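Local coordinates for protein orotidine 5'-phosphate decarboxylase (Sulfolobus solfataricus, PDB 4DBE) that probably catalyses the decarboxylation of orotidine 5'-monophosphate to uridine 5'-monophosphate, the last step of de novo UMP synthesis, as a homodimeric TIM barrel, at residues 6-11 against 188-193. Residues are numbered along the deposited sequence; the frame is centred on the assembly and turned at random.
With BMP (6-hydroxyuridine-5'-phosphate), chain C.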
# COMPACT_ATOMS: atom_id res chain seq x y z
N VAL A 6 19.08 14.83 -1.61
CA VAL A 6 17.97 14.39 -2.45
C VAL A 6 17.83 12.87 -2.52
O VAL A 6 18.81 12.14 -2.68
CB VAL A 6 18.08 14.94 -3.88
CG1 VAL A 6 16.94 14.42 -4.73
CG2 VAL A 6 18.07 16.46 -3.84
N ILE A 7 16.60 12.41 -2.36
CA ILE A 7 16.23 11.03 -2.65
C ILE A 7 15.36 11.10 -3.90
O ILE A 7 14.29 11.72 -3.89
CB ILE A 7 15.46 10.38 -1.47
CG1 ILE A 7 16.36 10.27 -0.24
CG2 ILE A 7 14.92 8.97 -1.86
CD1 ILE A 7 15.68 9.70 1.02
N LEU A 8 15.84 10.50 -4.98
CA LEU A 8 15.08 10.44 -6.23
C LEU A 8 13.90 9.50 -6.07
O LEU A 8 14.07 8.34 -5.70
CB LEU A 8 15.98 9.94 -7.36
CG LEU A 8 15.27 9.61 -8.68
CD1 LEU A 8 14.77 10.90 -9.30
CD2 LEU A 8 16.22 8.89 -9.63
N ALA A 9 12.69 10.01 -6.31
CA ALA A 9 11.52 9.15 -6.30
C ALA A 9 11.37 8.57 -7.70
O ALA A 9 10.77 9.19 -8.59
CB ALA A 9 10.26 9.91 -5.88
N MET A 10 11.97 7.40 -7.90
CA MET A 10 11.91 6.75 -9.20
C MET A 10 10.58 6.02 -9.35
O MET A 10 10.46 4.82 -9.09
CB MET A 10 13.09 5.79 -9.39
CG MET A 10 13.31 5.36 -10.84
SD MET A 10 14.85 4.44 -10.99
CE MET A 10 15.91 5.48 -9.99
N ASP A 11 9.57 6.78 -9.76
CA ASP A 11 8.23 6.25 -10.00
C ASP A 11 8.01 5.98 -11.48
O ASP A 11 6.94 5.53 -11.88
CB ASP A 11 7.20 7.25 -9.48
CG ASP A 11 7.26 7.41 -7.99
OD1 ASP A 11 7.43 6.37 -7.30
OD2 ASP A 11 7.15 8.55 -7.48
N ARG A 188 8.66 13.84 -9.91
CA ARG A 188 8.37 14.47 -11.21
C ARG A 188 9.26 15.66 -11.60
O ARG A 188 9.57 15.83 -12.78
CB ARG A 188 6.90 14.88 -11.27
CG ARG A 188 5.95 13.72 -11.45
CD ARG A 188 4.54 14.13 -11.12
NE ARG A 188 4.33 14.29 -9.68
CZ ARG A 188 3.17 14.65 -9.15
NH1 ARG A 188 2.13 14.91 -9.93
NH2 ARG A 188 3.05 14.76 -7.83
N SER A 189 9.65 16.49 -10.64
CA SER A 189 10.42 17.68 -10.98
C SER A 189 11.79 17.30 -11.52
O SER A 189 12.44 18.10 -12.17
CB SER A 189 10.59 18.61 -9.76
OG SER A 189 9.36 19.22 -9.44
N ILE A 190 12.22 16.08 -11.23
CA ILE A 190 13.45 15.55 -11.81
C ILE A 190 13.15 14.68 -13.03
O ILE A 190 13.60 14.99 -14.13
CB ILE A 190 14.31 14.77 -10.78
CG1 ILE A 190 14.82 15.72 -9.70
CG2 ILE A 190 15.48 14.05 -11.48
CD1 ILE A 190 15.32 15.01 -8.43
N TYR A 191 12.38 13.61 -12.86
CA TYR A 191 12.27 12.61 -13.93
C TYR A 191 11.44 13.01 -15.16
O TYR A 191 11.61 12.43 -16.23
CB TYR A 191 11.87 11.22 -13.39
CG TYR A 191 10.46 11.07 -12.83
CD1 TYR A 191 9.33 11.23 -13.64
CD2 TYR A 191 10.27 10.69 -11.50
CE1 TYR A 191 8.05 11.06 -13.12
CE2 TYR A 191 8.98 10.52 -10.97
CZ TYR A 191 7.89 10.69 -11.78
OH TYR A 191 6.62 10.51 -11.26
N ASN A 192 10.55 13.99 -15.00
CA ASN A 192 9.81 14.54 -16.14
C ASN A 192 10.44 15.80 -16.73
O ASN A 192 9.90 16.37 -17.68
CB ASN A 192 8.36 14.84 -15.76
CG ASN A 192 7.48 13.60 -15.75
OD1 ASN A 192 7.86 12.54 -16.24
ND2 ASN A 192 6.27 13.74 -15.19
N ALA A 193 11.55 16.27 -16.16
CA ALA A 193 12.26 17.43 -16.69
C ALA A 193 12.83 17.13 -18.07
O ALA A 193 13.12 15.98 -18.39
CB ALA A 193 13.38 17.84 -15.75
P BMP C . 6.60 13.95 -6.77
OP1 BMP C . 5.52 14.76 -6.19
OP2 BMP C . 6.60 13.69 -8.37
OP3 BMP C . 7.98 14.70 -6.47
O5' BMP C . 6.72 12.54 -6.02
C5' BMP C . 6.62 12.44 -4.61
C4' BMP C . 6.99 11.05 -4.14
O4' BMP C . 6.83 10.97 -2.70
C3' BMP C . 6.13 9.92 -4.72
O3' BMP C . 6.91 8.73 -4.82
C2' BMP C . 5.06 9.74 -3.65
O2' BMP C . 4.47 8.46 -3.64
C1' BMP C . 5.86 10.00 -2.37
N1 BMP C . 5.06 10.50 -1.25
C2 BMP C . 4.29 11.61 -1.36
O2 BMP C . 4.22 12.22 -2.41
N3 BMP C . 3.56 12.06 -0.32
C4 BMP C . 3.59 11.43 0.88
O4 BMP C . 2.93 11.86 1.82
C5 BMP C . 4.40 10.29 1.03
C6 BMP C . 5.13 9.85 -0.04
O1 BMP C . 5.92 8.78 0.07
O HOH W 1 6.41 10.80 -8.70
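Phosphate oxygen OP2 of the bound 6-hydroxyuridine-5'-phosphate (BMP) is gripped twice by R188 and once by a water that D11 and Y191 also hold: backbone N of R188 donates to it at 2.6 Å, nearly straight at 170°, and R188 NE adds a second bond. The bend of the arginine chain at chi3 (-73°) turns the guanidinium edge to the phosphate, where NH2 reaches OP1 at 3.0 Å. The same water joins D11 OD2 to Y191 OH, linking the loop after strand 6-10 to helix 188-191, while OD2 also accepts a bond from ribose O3' at 2.7 Å. Y191 OH is further hydrogen-bonded to Y67 of the second subunit. The tyrosine ring presents its edge to the carbonyl of A9, with CE2 3.3 Å from A9 O, and R188 CA sits over the centre of one face. Away from the ligand, between strand 6-10 and the outer helices, the contact is apolar. I190 meets V6 tip to tip, CD1 to CG1 at 4.1 Å, and its CG2 branch packs against L8 CD1 at 3.9 Å. Neighbouring strands 6-10 and 183-186 close the barrel, and D11 and R188 follow their C-terminal ends, meeting one ligand; the helix start, with its backbone N-H and arginine, probably stabilises the phosphate's negative charge.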